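Local coordinates for protein glycosyltransferase (Streptomyces viridochromogenes, PDB 2IUY) that probably transfers a sugar from a nucleotide-activated donor, as a UDP-binding, retaining glycosyltransferase of family GT4 involved in making the antibiotic avilamycin A, at residues E179-A184 with R189-A194; H185-R190 with R300-L305; E205-R208 with T213-P216. All coordinates share one frame; numbering follows the deposited sequence.

Contact 1: E179-A184 with R189-A194; sequences EAAAFA and RRLVLA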
ATOM      1  N   GLU A 179       0.428  17.412   9.881  1.00  8.53           N
ATOM      2  CA  GLU A 179       1.639  17.098  10.649  1.00  9.18           C
ATOM      3  C   GLU A 179       2.907  16.966   9.812  1.00  9.04           C
ATOM      4  O   GLU A 179       3.984  17.317  10.260  1.00 11.55           O
ATOM      5  CB  GLU A 179       1.393  15.836  11.479  1.00  8.79           C
ATOM      6  CG  GLU A 179       0.343  16.048  12.606  1.00  8.39           C
ATOM      7  CD  GLU A 179      -1.121  15.968  12.147  1.00 13.41           C
ATOM      8  OE1 GLU A 179      -1.432  15.604  10.974  1.00 14.56           O
ATOM      9  OE2 GLU A 179      -1.999  16.269  12.976  1.00 15.64           O
ATOM     10  N   ALA A 180       2.787  16.440   8.611  1.00  9.20           N
ATOM     11  CA  ALA A 180       3.879  16.417   7.654  1.00  8.89           C
ATOM     12  C   ALA A 180       4.260  17.858   7.242  1.00  9.24           C
ATOM     13  O   ALA A 180       5.461  18.191   7.080  1.00  8.94           O
ATOM     14  CB  ALA A 180       3.472  15.600   6.444  1.00  7.76           C
ATOM     15  N   ALA A 181       3.261  18.725   7.065  1.00  8.94           N
ATOM     16  CA  ALA A 181       3.578  20.156   6.773  1.00 10.23           C
ATOM     17  C   ALA A 181       4.384  20.745   7.944  1.00 10.74           C
ATOM     18  O   ALA A 181       5.442  21.369   7.725  1.00 11.66           O
ATOM     19  CB  ALA A 181       2.296  20.981   6.496  1.00  8.44           C
ATOM     20  N   ALA A 182       3.934  20.477   9.176  1.00 10.13           N
ATOM     21  CA  ALA A 182       4.622  20.937  10.384  1.00 10.03           C
ATOM     22  C   ALA A 182       6.062  20.402  10.447  1.00 11.05           C
ATOM     23  O   ALA A 182       6.982  21.096  10.836  1.00 10.63           O
ATOM     24  CB  ALA A 182       3.852  20.497  11.657  1.00  8.25           C
ATOM     25  N   PHE A 183       6.257  19.143  10.109  1.00 12.35           N
ATOM     26  CA  PHE A 183       7.604  18.589  10.227  1.00 13.55           C
ATOM     27  C   PHE A 183       8.550  19.227   9.176  1.00 14.15           C
ATOM     28  O   PHE A 183       9.695  19.610   9.480  1.00 14.71           O
ATOM     29  CB  PHE A 183       7.566  17.040  10.194  1.00 13.16           C
ATOM     30  CG  PHE A 183       8.932  16.400  10.319  1.00 14.31           C
ATOM     31  CD1 PHE A 183       9.404  15.979  11.557  1.00 10.98           C
ATOM     32  CD2 PHE A 183       9.727  16.209   9.197  1.00 11.94           C
ATOM     33  CE1 PHE A 183      10.651  15.431  11.695  1.00 11.56           C
ATOM     34  CE2 PHE A 183      11.009  15.648   9.331  1.00 13.93           C
ATOM     35  CZ  PHE A 183      11.460  15.241  10.588  1.00 11.26           C
ATOM     36  N   ALA A 184       8.064  19.333   7.941  1.00 13.88           N
ATOM     37  CA  ALA A 184       8.789  20.027   6.869  1.00 13.67           C
ATOM     38  C   ALA A 184       9.082  21.462   7.298  1.00 14.24           C
ATOM     39  O   ALA A 184      10.231  21.884   7.241  1.00 15.20           O
ATOM     40  CB  ALA A 184       7.984  20.016   5.559  1.00 12.05           C
ATOM     41  N   ARG A 189      12.100  23.027   5.166  1.00 17.28           N
ATOM     42  CA  ARG A 189      11.961  22.434   3.842  1.00 16.50           C
ATOM     43  C   ARG A 189      10.624  22.628   3.187  1.00 16.34           C
ATOM     44  O   ARG A 189       9.621  22.909   3.839  1.00 16.12           O
ATOM     45  CB  ARG A 189      12.326  20.960   3.842  1.00 17.71           C
ATOM     46  CG  ARG A 189      13.674  20.679   4.384  1.00 18.41           C
ATOM     47  CD  ARG A 189      14.432  19.825   3.461  1.00 20.41           C
ATOM     48  NE  ARG A 189      15.800  19.681   3.943  1.00 23.06           N
ATOM     49  CZ  ARG A 189      16.829  19.367   3.173  1.00 22.63           C
ATOM     50  NH1 ARG A 189      16.636  19.162   1.875  1.00 22.21           N
ATOM     51  NH2 ARG A 189      18.046  19.265   3.702  1.00 20.77           N
ATOM     52  N   ARG A 190      10.630  22.464   1.866  1.00 15.64           N
ATOM     53  CA  ARG A 190       9.404  22.356   1.101  1.00 15.82           C
ATOM     54  C   ARG A 190       8.803  20.941   1.259  1.00 14.36           C
ATOM     55  O   ARG A 190       9.512  19.974   1.481  1.00 14.41           O
ATOM     56  CB  ARG A 190       9.675  22.729  -0.357  1.00 16.80           C
ATOM     57  CG  ARG A 190      10.268  24.135  -0.480  1.00 22.03           C
ATOM     58  CD  ARG A 190       9.331  25.219   0.167  1.00 30.81           C
ATOM     59  NE  ARG A 190      10.094  26.410   0.565  1.00 37.80           N
ATOM     60  CZ  ARG A 190      10.427  26.744   1.820  1.00 41.07           C
ATOM     61  NH1 ARG A 190      10.047  26.003   2.854  1.00 41.09           N
ATOM     62  NH2 ARG A 190      11.141  27.849   2.048  1.00 41.21           N
ATOM     63  N   LEU A 191       7.482  20.883   1.240  1.00 13.80           N
ATOM     64  CA  LEU A 191       6.720  19.672   1.234  1.00 11.77           C
ATOM     65  C   LEU A 191       5.801  19.687   0.006  1.00 11.46           C
ATOM     66  O   LEU A 191       4.842  20.476  -0.073  1.00  9.60           O
ATOM     67  CB  LEU A 191       5.886  19.545   2.508  1.00 11.67           C
ATOM     68  CG  LEU A 191       4.981  18.301   2.563  1.00 11.75           C
ATOM     69  CD1 LEU A 191       5.803  17.056   2.809  1.00  8.15           C
ATOM     70  CD2 LEU A 191       3.910  18.477   3.648  1.00 10.33           C
ATOM     71  N   VAL A 192       6.108  18.788  -0.934  1.00 10.19           N
ATOM     72  CA  VAL A 192       5.174  18.434  -1.987  1.00 10.32           C
ATOM     73  C   VAL A 192       4.054  17.537  -1.445  1.00 10.56           C
ATOM     74  O   VAL A 192       4.307  16.498  -0.816  1.00 10.12           O
ATOM     75  CB  VAL A 192       5.922  17.779  -3.163  1.00 10.92           C
ATOM     76  CG1 VAL A 192       4.962  17.329  -4.230  1.00 10.40           C
ATOM     77  CG2 VAL A 192       6.902  18.780  -3.737  1.00 11.08           C
ATOM     78  N   LEU A 193       2.824  18.000  -1.625  1.00 11.37           N
ATOM     79  CA  LEU A 193       1.648  17.261  -1.258  1.00 12.59           C
ATOM     80  C   LEU A 193       1.079  16.649  -2.513  1.00 13.14           C
ATOM     81  O   LEU A 193       0.338  17.317  -3.268  1.00 12.48           O
ATOM     82  CB  LEU A 193       0.594  18.163  -0.628  1.00 13.59           C
ATOM     83  CG  LEU A 193       0.641  18.554   0.832  1.00 14.28           C
ATOM     84  CD1 LEU A 193      -0.507  19.536   1.029  1.00 15.03           C
ATOM     85  CD2 LEU A 193       0.373  17.352   1.658  1.00 15.14           C
ATOM     86  N   ALA A 194       1.456  15.389  -2.733  1.00 12.85           N
ATOM     87  CA  ALA A 194       1.063  14.640  -3.909  1.00 14.25           C
ATOM     88  C   ALA A 194      -0.017  13.572  -3.620  1.00 15.54           C
ATOM     89  O   ALA A 194       0.275  12.440  -3.210  1.00 18.13           O
ATOM     90  CB  ALA A 194       2.275  14.004  -4.546  1.00 13.50           C
TER
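L191 lies against the face of helix 177-187 that carries A180, A181 and A184. This is the helix-to-strand packing of a beta-alpha-beta crossover (strand 165-168, helix 177-187, strand 191-194) in one of the two Rossmann-like sheets of the GT-B fold. Helix and strand run nearly antiparallel, at 161°, with their local axes 9.2 Å apart. A single branch of the leucine does most of the work: CD2 presses on the peptide joining the first two alanines, 3.5 Å from A181 N and 3.7 Å from A180 C, and so touches helix backbone as well as methyls. The CB atoms of A180, at 4.0 Å, and A181, at 4.1 Å, also touch CD2, and such short side chains are consistent with the close approach. With CG anti to the backbone N (chi1 177°), the L191 side chain extends from the strand along the helix, while its CB meets A184 CB at 3.7 Å, one turn beyond A180. Around this apolar layer, A180 also touches F167, A184 touches L165 and V214 covers A181, so the two neighbouring strands of the sheet share the same alanine face. Elsewhere on the helix, F183 packs edge-to-face on F293. The side chain of K175, which binds UDP, lies about 8 Å from that of A180. The turn between helix and strand is fixed by a backbone bond, the six-to-one bond of a Schellman motif: R189 N donates to A184 O at 3.0 Å, nearly straight (168°).

Contact 2: H185-R190 with R300-L305; sequences HACGRR and RTLAGL
R189 lays the start of its guanidinium against one methyl of L302, crossing the leucine side chain obliquely. The nearest approach, 3.4 Å, is between R189 NE and L302 CD2; CD follows, at 3.8 Å from the same methyl. A bend at chi2 (-130°) turns the arginine chain after CG, and its NH1 end is held by a hydrogen bond to the carbonyl O of D163, which probably helps to hold the aliphatic part beside the leucine. Nearer the base of L302, C187 SG rests 4.2 Å from CB, a looser apolar touch. The contact thus joins the C-terminal end of helix 177-187 to the last turn of helix 295-303 beside the second Rossmann-like sheet of the GT-B fold, across more than a hundred residues of chain. G188, with positive phi (77°), ends the first helix in a Schellman motif, its N bonded to H185 O at 3.1 Å, and this reversal carries the chain from C187 to R189 so that both side chains face L302. The leucine, extended away from its backbone N at chi1 (-164°), reaches from its own helix toward the sheet, where L165, H233 and A234 also touch it. C187 packs in addition on A298, one turn earlier in helix 295-303.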
ATOM      1  N   HIS A 185       8.051  22.210   7.695  1.00 14.79           N
ATOM      2  CA  HIS A 185       8.250  23.548   8.286  1.00 15.68           C
ATOM      3  C   HIS A 185       9.390  23.610   9.354  1.00 16.19           C
ATOM      4  O   HIS A 185      10.266  24.472   9.285  1.00 16.94           O
ATOM      5  CB  HIS A 185       6.939  24.123   8.821  1.00 16.00           C
ATOM      6  CG  HIS A 185       7.107  25.452   9.495  1.00 17.06           C
ATOM      7  ND1 HIS A 185       7.273  25.580  10.857  1.00 20.62           N
ATOM      8  CD2 HIS A 185       7.194  26.702   8.985  1.00 17.22           C
ATOM      9  CE1 HIS A 185       7.429  26.857  11.159  1.00 21.54           C
ATOM     10  NE2 HIS A 185       7.389  27.556  10.040  1.00 20.23           N
ATOM     11  N   ALA A 186       9.375  22.682  10.304  1.00 15.58           N
ATOM     12  CA  ALA A 186      10.388  22.542  11.330  1.00 16.41           C
ATOM     13  C   ALA A 186      11.799  22.450  10.746  1.00 17.82           C
ATOM     14  O   ALA A 186      12.751  22.942  11.360  1.00 18.01           O
ATOM     15  CB  ALA A 186      10.106  21.282  12.216  1.00 15.24           C
ATOM     16  N   CYS A 187      11.912  21.796   9.586  1.00 17.54           N
ATOM     17  CA  CYS A 187      13.181  21.452   8.964  1.00 18.29           C
ATOM     18  C   CYS A 187      13.662  22.551   8.039  1.00 18.24           C
ATOM     19  O   CYS A 187      14.797  22.481   7.598  1.00 18.80           O
ATOM     20  CB  CYS A 187      13.042  20.139   8.133  1.00 18.52           C
ATOM     21  SG  CYS A 187      12.853  18.644   9.103  1.00 20.49           S
ATOM     22  N   GLY A 188      12.799  23.534   7.738  1.00 17.84           N
ATOM     23  CA  GLY A 188      13.071  24.588   6.770  1.00 17.61           C
ATOM     24  C   GLY A 188      12.926  24.074   5.334  1.00 18.41           C
ATOM     25  O   GLY A 188      13.566  24.611   4.360  1.00 17.42           O
ATOM     26  N   ARG A 189      12.100  23.027   5.166  1.00 17.28           N
ATOM     27  CA  ARG A 189      11.961  22.434   3.842  1.00 16.50           C
ATOM     28  C   ARG A 189      10.624  22.628   3.187  1.00 16.34           C
ATOM     29  O   ARG A 189       9.621  22.909   3.839  1.00 16.12           O
ATOM     30  CB  ARG A 189      12.326  20.960   3.842  1.00 17.71           C
ATOM     31  CG  ARG A 189      13.674  20.679   4.384  1.00 18.41           C
ATOM     32  CD  ARG A 189      14.432  19.825   3.461  1.00 20.41           C
ATOM     33  NE  ARG A 189      15.800  19.681   3.943  1.00 23.06           N
ATOM     34  CZ  ARG A 189      16.829  19.367   3.173  1.00 22.63           C
ATOM     35  NH1 ARG A 189      16.636  19.162   1.875  1.00 22.21           N
ATOM     36  NH2 ARG A 189      18.046  19.265   3.702  1.00 20.77           N
ATOM     37  N   ARG A 190      10.630  22.464   1.866  1.00 15.64           N
ATOM     38  CA  ARG A 190       9.404  22.356   1.101  1.00 15.82           C
ATOM     39  C   ARG A 190       8.803  20.941   1.259  1.00 14.36           C
ATOM     40  O   ARG A 190       9.512  19.974   1.481  1.00 14.41           O
ATOM     41  CB  ARG A 190       9.675  22.729  -0.357  1.00 16.80           C
ATOM     42  CG  ARG A 190      10.268  24.135  -0.480  1.00 22.03           C
ATOM     43  CD  ARG A 190       9.331  25.219   0.167  1.00 30.81           C
ATOM     44  NE  ARG A 190      10.094  26.410   0.565  1.00 37.80           N
ATOM     45  CZ  ARG A 190      10.427  26.744   1.820  1.00 41.07           C
ATOM     46  NH1 ARG A 190      10.047  26.003   2.854  1.00 41.09           N
ATOM     47  NH2 ARG A 190      11.141  27.849   2.048  1.00 41.21           N
ATOM     48  N   ARG A 300      17.886  17.345  12.483  1.00 23.10           N
ATOM     49  CA  ARG A 300      18.780  16.228  12.745  1.00 23.56           C
ATOM     50  C   ARG A 300      18.234  14.865  12.417  1.00 21.87           C
ATOM     51  O   ARG A 300      18.964  14.010  11.914  1.00 21.86           O
ATOM     52  CB  ARG A 300      19.190  16.196  14.202  1.00 24.16           C
ATOM     53  CG  ARG A 300      19.799  17.511  14.684  1.00 30.41           C
ATOM     54  CD  ARG A 300      21.112  17.852  14.054  1.00 33.31           C
ATOM     55  NE  ARG A 300      21.814  18.799  14.910  1.00 40.92           N
ATOM     56  CZ  ARG A 300      22.698  18.476  15.853  1.00 43.25           C
ATOM     57  NH1 ARG A 300      23.022  17.205  16.100  1.00 42.62           N
ATOM     58  NH2 ARG A 300      23.269  19.450  16.548  1.00 46.61           N
ATOM     59  N   THR A 301      16.984  14.635  12.788  1.00 19.95           N
ATOM     60  CA  THR A 301      16.234  13.459  12.339  1.00 19.14           C
ATOM     61  C   THR A 301      16.384  13.356  10.827  1.00 18.54           C
ATOM     62  O   THR A 301      16.727  12.313  10.323  1.00 18.74           O
ATOM     63  CB  THR A 301      14.735  13.530  12.733  1.00 17.88           C
ATOM     64  OG1 THR A 301      14.602  13.197  14.114  1.00 14.96           O
ATOM     65  CG2 THR A 301      13.879  12.540  11.911  1.00 19.00           C
ATOM     66  N   LEU A 302      16.145  14.452  10.120  1.00 19.13           N
ATOM     67  CA  LEU A 302      16.196  14.427   8.658  1.00 19.43           C
ATOM     68  C   LEU A 302      17.589  14.193   8.131  1.00 19.48           C
ATOM     69  O   LEU A 302      17.798  13.364   7.234  1.00 19.59           O
ATOM     70  CB  LEU A 302      15.617  15.702   8.058  1.00 19.89           C
ATOM     71  CG  LEU A 302      15.262  15.643   6.560  1.00 21.29           C
ATOM     72  CD1 LEU A 302      13.928  14.895   6.350  1.00 19.32           C
ATOM     73  CD2 LEU A 302      15.199  17.026   5.948  1.00 22.35           C
ATOM     74  N   ALA A 303      18.563  14.907   8.687  1.00 18.97           N
ATOM     75  CA  ALA A 303      19.929  14.793   8.193  1.00 18.20           C
ATOM     76  C   ALA A 303      20.616  13.453   8.578  1.00 17.94           C
ATOM     77  O   ALA A 303      21.569  13.047   7.911  1.00 18.44           O
ATOM     78  CB  ALA A 303      20.769  16.013   8.600  1.00 18.00           C
ATOM     79  N   GLY A 304      20.131  12.764   9.616  1.00 16.48           N
ATOM     80  CA  GLY A 304      20.637  11.425   9.957  1.00 15.33           C
ATOM     81  C   GLY A 304      20.002  10.207   9.249  1.00 16.39           C
ATOM     82  O   GLY A 304      20.360   9.037   9.548  1.00 15.05           O
ATOM     83  N   LEU A 305      19.052  10.444   8.327  1.00 15.75           N
ATOM     84  CA  LEU A 305      18.339   9.301   7.687  1.00 16.85           C
ATOM     85  C   LEU A 305      19.338   8.488   6.824  1.00 16.81           C
ATOM     86  O   LEU A 305      20.363   9.034   6.372  1.00 16.33           O
ATOM     87  CB  LEU A 305      17.140   9.758   6.826  1.00 15.46           C
ATOM     88  CG  LEU A 305      15.875  10.369   7.455  1.00 15.12           C
ATOM     89  CD1 LEU A 305      15.037  11.058   6.388  1.00 11.24           C
ATOM     90  CD2 LEU A 305      15.040   9.333   8.197  1.00 11.80           C
TER

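Contact 3: E205-R208 with T213-P216; sequences EITR and TVEP
Between 205-208 and 213-216 the nearest CA atoms are those of T207 and V214, 7.1 Å apart, and the two backbones meet through side chains. The main touch is between I206 and V214, whose side chains cross at about a right angle. I206 offers its CG2 methyl, which a chi1 of -64° swings to the side opposite its main-chain nitrogen, and this meets both branches of the valine: CG1 at 3.8 Å and CG2 at 4.1 Å. Valine CG2 occupies the crowded position between its own backbone N and carbonyl carbon, from which it also comes within 4.4 Å of T207 CG2. The threonine contributes only this methyl to the contact; its OG1 is hydrogen-bonded to D204 O, one turn back in the helix. V214 and P216 both point toward the helix, as alternate residues of a strand do. Helix and strand are the closing pair of the beta-alpha-beta unit made by strand 191-194, helix 200-210 and strand 214-216, the last strand being an outermost one of its sheet. V214 also touches L191 and L193 of the adjoining strand, while I206 packs on L178 of helix 177-187 and on V171.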
ATOM      1  N   GLU A 205      -6.837  24.587   6.018  1.00 13.46           N
ATOM      2  CA  GLU A 205      -6.121  24.748   7.282  1.00 13.79           C
ATOM      3  C   GLU A 205      -4.592  24.576   7.104  1.00 13.23           C
ATOM      4  O   GLU A 205      -3.755  25.309   7.707  1.00 12.66           O
ATOM      5  CB  GLU A 205      -6.645  23.720   8.320  1.00 13.00           C
ATOM      6  CG  GLU A 205      -6.006  23.857   9.742  1.00 12.79           C
ATOM      7  CD  GLU A 205      -6.288  22.636  10.668  1.00 17.39           C
ATOM      8  OE1 GLU A 205      -6.864  21.593  10.200  1.00 18.08           O
ATOM      9  OE2 GLU A 205      -5.931  22.735  11.877  1.00 22.86           O
ATOM     10  N   ILE A 206      -4.228  23.575   6.307  1.00 12.54           N
ATOM     11  CA  ILE A 206      -2.833  23.334   5.971  1.00 11.96           C
ATOM     12  C   ILE A 206      -2.248  24.540   5.204  1.00 13.86           C
ATOM     13  O   ILE A 206      -1.126  24.954   5.443  1.00 12.50           O
ATOM     14  CB  ILE A 206      -2.701  22.037   5.108  1.00 12.35           C
ATOM     15  CG1 ILE A 206      -3.139  20.788   5.915  1.00  8.79           C
ATOM     16  CG2 ILE A 206      -1.271  21.887   4.545  1.00 10.80           C
ATOM     17  CD1 ILE A 206      -3.452  19.551   5.054  1.00 10.34           C
ATOM     18  N   THR A 207      -3.027  25.097   4.280  1.00 15.42           N
ATOM     19  CA  THR A 207      -2.496  26.198   3.468  1.00 18.44           C
ATOM     20  C   THR A 207      -2.386  27.473   4.332  1.00 19.09           C
ATOM     21  O   THR A 207      -1.395  28.180   4.268  1.00 19.42           O
ATOM     22  CB  THR A 207      -3.278  26.383   2.126  1.00 18.09           C
ATOM     23  OG1 THR A 207      -4.672  26.492   2.390  1.00 23.38           O
ATOM     24  CG2 THR A 207      -3.120  25.170   1.236  1.00 17.39           C
ATOM     25  N   ARG A 208      -3.372  27.688   5.198  1.00 19.93           N
ATOM     26  CA  ARG A 208      -3.330  28.749   6.204  1.00 20.86           C
ATOM     27  C   ARG A 208      -2.107  28.675   7.124  1.00 19.41           C
ATOM     28  O   ARG A 208      -1.385  29.649   7.308  1.00 20.26           O
ATOM     29  CB  ARG A 208      -4.633  28.731   7.024  1.00 20.04           C
ATOM     30  CG  ARG A 208      -4.694  29.783   8.109  1.00 24.43           C
ATOM     31  CD  ARG A 208      -6.016  29.778   8.905  1.00 25.39           C
ATOM     32  NE  ARG A 208      -6.169  28.655   9.845  1.00 33.35           N
ATOM     33  CZ  ARG A 208      -5.605  28.557  11.053  1.00 33.69           C
ATOM     34  NH1 ARG A 208      -4.788  29.504  11.515  1.00 36.68           N
ATOM     35  NH2 ARG A 208      -5.849  27.489  11.796  1.00 34.51           N
ATOM     36  N   THR A 213       5.324  26.477   3.161  1.00 16.49           N
ATOM     37  CA  THR A 213       5.966  25.162   3.196  1.00 14.61           C
ATOM     38  C   THR A 213       5.420  24.226   2.123  1.00 14.58           C
ATOM     39  O   THR A 213       6.201  23.583   1.424  1.00 13.17           O
ATOM     40  CB  THR A 213       5.756  24.557   4.559  1.00 14.45           C
ATOM     41  OG1 THR A 213       6.460  25.363   5.479  1.00 13.72           O
ATOM     42  CG2 THR A 213       6.253  23.056   4.671  1.00 15.33           C
ATOM     43  N   VAL A 214       4.082  24.161   1.995  1.00 14.27           N
ATOM     44  CA  VAL A 214       3.458  23.145   1.194  1.00 14.04           C
ATOM     45  C   VAL A 214       3.339  23.537  -0.275  1.00 15.64           C
ATOM     46  O   VAL A 214       3.103  24.715  -0.605  1.00 16.11           O
ATOM     47  CB  VAL A 214       2.102  22.655   1.784  1.00 14.12           C
ATOM     48  CG1 VAL A 214       2.306  22.263   3.248  1.00 12.40           C
ATOM     49  CG2 VAL A 214       0.979  23.725   1.622  1.00 14.54           C
ATOM     50  N   GLU A 215       3.564  22.549  -1.153  1.00 15.24           N
ATOM     51  CA  GLU A 215       3.226  22.696  -2.557  1.00 16.63           C
ATOM     52  C   GLU A 215       2.286  21.561  -2.917  1.00 14.63           C
ATOM     53  O   GLU A 215       2.740  20.441  -3.187  1.00 13.76           O
ATOM     54  CB  GLU A 215       4.470  22.691  -3.469  1.00 16.15           C
ATOM     55  CG  GLU A 215       5.598  23.606  -2.981  1.00 20.88           C
ATOM     56  CD  GLU A 215       6.959  23.333  -3.651  1.00 21.69           C
ATOM     57  OE1 GLU A 215       6.986  22.672  -4.735  1.00 27.48           O
ATOM     58  OE2 GLU A 215       7.992  23.792  -3.081  1.00 27.80           O
ATOM     59  N   PRO A 216       0.976  21.856  -2.924  1.00 14.15           N
ATOM     60  CA  PRO A 216      -0.048  20.854  -3.242  1.00 13.70           C
ATOM     61  C   PRO A 216      -0.158  20.703  -4.747  1.00 13.68           C
ATOM     62  O   PRO A 216      -0.406  21.701  -5.439  1.00 14.85           O
ATOM     63  CB  PRO A 216      -1.332  21.474  -2.670  1.00 13.26           C
ATOM     64  CG  PRO A 216      -0.918  22.777  -1.957  1.00 13.70           C
ATOM     65  CD  PRO A 216       0.362  23.169  -2.595  1.00 13.84           C
TER

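How the contacts relate
All three contacts lie on the same side of the chain's centre, about the parallel sheet that includes strands 165-168, 191-194 and 214-216. Contacts 1 and 3 follow one another along the chain as successive beta-alpha-beta units, their centres 8 Å apart, and their strands are neighbours joined by backbone pairing: L191 O lies 2.7 Å from E215 N, a probable hydrogen bond. Contact 2, centred 10 Å from contact 1 and 17 Å from contact 3, shares R189, R190 and helix 177-187 with contact 1 and brings in the much later helix 295-303. Helix 177-187 therefore links local crossover packing to a long-range closure within this half of the GT-B enzyme.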